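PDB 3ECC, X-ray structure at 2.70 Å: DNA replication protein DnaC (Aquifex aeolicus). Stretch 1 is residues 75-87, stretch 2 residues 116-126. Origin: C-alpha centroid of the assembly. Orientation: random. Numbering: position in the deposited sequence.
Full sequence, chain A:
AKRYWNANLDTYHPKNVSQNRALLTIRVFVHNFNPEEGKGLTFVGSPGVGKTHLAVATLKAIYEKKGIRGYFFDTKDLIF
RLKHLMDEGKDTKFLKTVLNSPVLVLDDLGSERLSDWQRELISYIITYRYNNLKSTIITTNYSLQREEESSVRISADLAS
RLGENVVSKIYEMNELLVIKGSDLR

Stretch 1, residues 75-87: TKDLIFRLKHLMD
Stretch 2 116-126: DWQRELISYII

Both stretches are α-helical: residues 75-86, with phi/psi near -65/-43 and Asp-87 (-103/22) the first to leave helical values, and residues 116-126, whose helix continues along the chain. Their axes approach to 10.4 Å, and their N-to-C directions cross at 102°, almost perpendicular. The register is set by Ile-79 CA to Gln-118 CA at 6.7 Å and Lys-83 CA to Trp-117 CA at 8.1 Å. No hydrogen bond links the helices; packing buries 597 Å², both sides summed.

Ile-79 (chi1 -79°, chi2 156°) is the central knob, its CA-to-CB bond pointing toward the second helix and its side chain sitting among Trp-117, Gln-118, Leu-121 and Ile-122. Its two branches reach different walls of this hole: Ile-79 CG2 lies 3.5 Å from Trp-117 CZ3 and 3.6 Å from Gln-118 CG, while Ile-79 CD1 lies 3.6 Å from Ile-122 CG1. Gln-118 (m, t) thus offers its aliphatic portion to the knob.

Leu-121 (m, t) points back toward the first helix. Leu-121 CD1 is 4.3 Å from Leu-82 CB, and Leu-121 CD2 is 3.8 Å from Met-86 CE; the Met-86 side chain, a flexible thioether, takes m, m with chi3 -97°. Further along, Ile-125 CD1 meets Leu-82 CD1 at 3.8 Å and Leu-78 CD2 at 4.1 Å; these buried branched side chains suit a contact without polar partners.

Trp-117 (chi1 56°, chi2 -93°) gives one face to Lys-83. Lys-83 CD stands 3.6 Å from the centroid of the Trp-117 six-membered ring, 15° off its normal, a CH-pi contact; Lys-83 NZ is 3.8 Å from that centroid at 26°, a cation-pi contact. Lysine suits this partly exposed place because its methylenes and its charge both engage the indole. At the ring's edge, Phe-80 CE1 approaches Trp-117 CH2 to 4.0 Å.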

# COMPACT_ATOMS: atom_id res chain seq x y z
N THR A 75 -1.60 8.14 -2.43
CA THR A 75 -0.44 8.64 -1.72
C THR A 75 -0.22 10.13 -1.96
O THR A 75 0.07 10.88 -1.02
CB THR A 75 0.80 7.85 -2.11
OG1 THR A 75 0.50 6.45 -2.01
CG2 THR A 75 1.94 8.19 -1.17
N LYS A 76 -0.38 10.56 -3.20
CA LYS A 76 -0.24 11.97 -3.52
C LYS A 76 -1.35 12.78 -2.85
O LYS A 76 -1.10 13.85 -2.29
CB LYS A 76 -0.24 12.18 -5.03
CG LYS A 76 0.80 13.14 -5.49
CD LYS A 76 1.20 12.85 -6.92
CE LYS A 76 2.37 13.73 -7.33
NZ LYS A 76 3.09 13.19 -8.53
N ASP A 77 -2.57 12.24 -2.89
CA ASP A 77 -3.72 12.87 -2.24
C ASP A 77 -3.54 12.96 -0.74
O ASP A 77 -3.90 13.97 -0.15
CB ASP A 77 -5.02 12.11 -2.57
CG ASP A 77 -6.23 12.68 -1.86
OD1 ASP A 77 -6.49 13.88 -2.02
OD2 ASP A 77 -6.89 11.93 -1.12
N LEU A 78 -2.98 11.92 -0.13
CA LEU A 78 -2.71 11.93 1.32
C LEU A 78 -1.66 12.97 1.69
O LEU A 78 -1.81 13.68 2.67
CB LEU A 78 -2.30 10.55 1.83
CG LEU A 78 -2.00 10.40 3.33
CD1 LEU A 78 -3.23 10.67 4.20
CD2 LEU A 78 -1.44 9.03 3.64
N ILE A 79 -0.62 13.06 0.87
CA ILE A 79 0.48 13.98 1.10
C ILE A 79 0.07 15.45 0.96
O ILE A 79 0.41 16.25 1.82
CB ILE A 79 1.68 13.63 0.19
CG1 ILE A 79 2.44 12.45 0.78
CG2 ILE A 79 2.61 14.83 -0.00
CD1 ILE A 79 3.22 11.68 -0.23
N PHE A 80 -0.67 15.78 -0.10
CA PHE A 80 -1.19 17.14 -0.29
C PHE A 80 -2.12 17.58 0.84
O PHE A 80 -2.11 18.75 1.25
CB PHE A 80 -1.91 17.29 -1.65
CG PHE A 80 -0.98 17.43 -2.83
CD1 PHE A 80 0.03 18.38 -2.84
CD2 PHE A 80 -1.13 16.62 -3.95
CE1 PHE A 80 0.89 18.51 -3.93
CE2 PHE A 80 -0.28 16.73 -5.04
CZ PHE A 80 0.73 17.68 -5.03
N ARG A 81 -2.95 16.65 1.32
CA ARG A 81 -3.84 16.92 2.45
C ARG A 81 -3.03 17.30 3.67
O ARG A 81 -3.20 18.39 4.23
CB ARG A 81 -4.67 15.69 2.79
CG ARG A 81 -5.94 15.54 2.00
CD ARG A 81 -6.92 14.72 2.80
NE ARG A 81 -7.73 13.84 1.97
CZ ARG A 81 -8.65 13.00 2.45
NH1 ARG A 81 -8.88 12.94 3.75
NH2 ARG A 81 -9.34 12.23 1.62
N LEU A 82 -2.14 16.40 4.08
CA LEU A 82 -1.32 16.59 5.26
C LEU A 82 -0.45 17.83 5.19
O LEU A 82 -0.46 18.63 6.12
CB LEU A 82 -0.45 15.36 5.52
CG LEU A 82 -1.17 14.12 6.04
CD1 LEU A 82 -0.27 12.90 5.91
CD2 LEU A 82 -1.65 14.31 7.48
N LYS A 83 0.29 18.00 4.09
CA LYS A 83 1.17 19.17 3.95
C LYS A 83 0.42 20.47 4.22
O LYS A 83 1.00 21.43 4.74
CB LYS A 83 1.84 19.23 2.59
CG LYS A 83 3.02 20.18 2.55
CD LYS A 83 3.02 21.03 1.29
CE LYS A 83 4.29 21.88 1.19
NZ LYS A 83 4.43 22.55 -0.15
N HIS A 84 -0.87 20.50 3.88
CA HIS A 84 -1.70 21.67 4.13
C HIS A 84 -1.95 21.92 5.62
O HIS A 84 -1.64 22.99 6.13
CB HIS A 84 -3.02 21.60 3.36
CG HIS A 84 -3.94 22.74 3.68
ND1 HIS A 84 -5.13 22.58 4.36
CD2 HIS A 84 -3.80 24.07 3.49
CE1 HIS A 84 -5.70 23.76 4.53
NE2 HIS A 84 -4.91 24.68 4.01
N LEU A 85 -2.48 20.92 6.32
CA LEU A 85 -2.73 21.04 7.75
C LEU A 85 -1.45 20.96 8.59
O LEU A 85 -1.46 21.28 9.78
CB LEU A 85 -3.79 20.04 8.25
CG LEU A 85 -4.17 18.82 7.41
CD1 LEU A 85 -4.29 17.59 8.28
CD2 LEU A 85 -5.47 19.05 6.64
N MET A 86 -0.34 20.54 7.96
CA MET A 86 0.98 20.64 8.59
C MET A 86 1.38 22.10 8.71
O MET A 86 1.86 22.54 9.76
CB MET A 86 2.06 19.87 7.81
CG MET A 86 1.81 18.38 7.65
SD MET A 86 1.78 17.45 9.18
CE MET A 86 3.45 16.83 9.23
N ASP A 87 1.18 22.86 7.63
CA ASP A 87 1.48 24.29 7.65
C ASP A 87 0.22 25.18 7.77
O ASP A 87 0.25 26.36 7.41
CB ASP A 87 2.37 24.71 6.47
CG ASP A 87 1.82 24.28 5.13
OD1 ASP A 87 0.59 24.39 4.92
OD2 ASP A 87 2.62 23.82 4.29
N ASP A 116 11.44 17.30 -1.48
CA ASP A 116 12.01 16.98 -0.17
C ASP A 116 10.96 16.79 0.92
O ASP A 116 11.09 15.89 1.75
CB ASP A 116 13.04 18.04 0.25
CG ASP A 116 14.38 17.89 -0.47
OD1 ASP A 116 15.36 18.54 -0.04
OD2 ASP A 116 14.46 17.12 -1.45
N TRP A 117 9.93 17.64 0.91
CA TRP A 117 8.87 17.59 1.93
C TRP A 117 7.90 16.42 1.72
O TRP A 117 7.25 15.98 2.66
CB TRP A 117 8.11 18.92 2.00
CG TRP A 117 7.51 19.34 0.69
CD1 TRP A 117 8.08 20.15 -0.25
CD2 TRP A 117 6.23 18.96 0.17
NE1 TRP A 117 7.23 20.31 -1.32
CE2 TRP A 117 6.09 19.59 -1.09
CE3 TRP A 117 5.18 18.16 0.65
CZ2 TRP A 117 4.95 19.44 -1.88
CZ3 TRP A 117 4.04 18.02 -0.14
CH2 TRP A 117 3.94 18.65 -1.39
N GLN A 118 7.79 15.95 0.48
CA GLN A 118 7.04 14.74 0.19
C GLN A 118 7.80 13.50 0.64
O GLN A 118 7.22 12.55 1.14
CB GLN A 118 6.74 14.63 -1.30
CG GLN A 118 5.63 15.52 -1.80
CD GLN A 118 5.32 15.31 -3.27
OE1 GLN A 118 6.20 15.42 -4.13
NE2 GLN A 118 4.07 15.00 -3.57
N ARG A 119 9.12 13.52 0.44
CA ARG A 119 9.98 12.44 0.89
C ARG A 119 10.05 12.43 2.41
O ARG A 119 10.31 11.39 3.01
CB ARG A 119 11.39 12.60 0.32
CG ARG A 119 11.45 12.74 -1.20
CD ARG A 119 11.49 11.39 -1.89
NE ARG A 119 12.00 11.49 -3.26
CZ ARG A 119 13.25 11.22 -3.62
NH1 ARG A 119 14.14 10.81 -2.72
NH2 ARG A 119 13.62 11.34 -4.89
N GLU A 120 9.82 13.59 3.02
CA GLU A 120 9.80 13.74 4.48
C GLU A 120 8.62 13.01 5.11
O GLU A 120 8.79 12.25 6.06
CB GLU A 120 9.74 15.23 4.86
CG GLU A 120 11.09 15.97 4.86
CD GLU A 120 10.94 17.49 5.00
OE1 GLU A 120 9.80 17.96 5.23
OE2 GLU A 120 11.96 18.21 4.87
N LEU A 121 7.42 13.24 4.57
CA LEU A 121 6.20 12.64 5.08
C LEU A 121 6.13 11.14 4.86
O LEU A 121 5.75 10.40 5.76
CB LEU A 121 4.98 13.31 4.46
CG LEU A 121 4.50 14.59 5.11
CD1 LEU A 121 3.61 15.37 4.15
CD2 LEU A 121 3.75 14.28 6.40
N ILE A 122 6.51 10.69 3.66
CA ILE A 122 6.50 9.27 3.34
C ILE A 122 7.41 8.49 4.29
O ILE A 122 6.98 7.51 4.91
CB ILE A 122 6.91 9.02 1.88
CG1 ILE A 122 5.83 9.53 0.93
CG2 ILE A 122 7.15 7.55 1.63
CD1 ILE A 122 6.31 9.74 -0.51
N SER A 123 8.64 8.96 4.44
CA SER A 123 9.57 8.40 5.41
C SER A 123 9.04 8.46 6.85
O SER A 123 9.30 7.57 7.66
CB SER A 123 10.93 9.09 5.33
OG SER A 123 11.86 8.47 6.20
N TYR A 124 8.30 9.52 7.17
CA TYR A 124 7.73 9.69 8.50
C TYR A 124 6.62 8.67 8.78
O TYR A 124 6.64 7.98 9.79
CB TYR A 124 7.18 11.11 8.68
CG TYR A 124 6.55 11.38 10.03
CD1 TYR A 124 7.18 10.97 11.21
CD2 TYR A 124 5.36 12.08 10.13
CE1 TYR A 124 6.61 11.23 12.45
CE2 TYR A 124 4.79 12.35 11.38
CZ TYR A 124 5.42 11.93 12.53
OH TYR A 124 4.86 12.19 13.77
N ILE A 125 5.65 8.59 7.87
CA ILE A 125 4.51 7.69 8.02
C ILE A 125 4.93 6.22 8.05
O ILE A 125 4.35 5.41 8.77
CB ILE A 125 3.47 7.95 6.91
CG1 ILE A 125 2.74 9.28 7.17
CG2 ILE A 125 2.48 6.80 6.81
CD1 ILE A 125 1.88 9.75 6.00
N ILE A 126 5.96 5.88 7.28
CA ILE A 126 6.42 4.50 7.18
C ILE A 126 7.30 4.07 8.36
O ILE A 126 7.20 2.93 8.85
CB ILE A 126 7.11 4.25 5.83
CG1 ILE A 126 6.05 4.13 4.74
CG2 ILE A 126 7.97 3.00 5.88
CD1 ILE A 126 6.52 4.53 3.38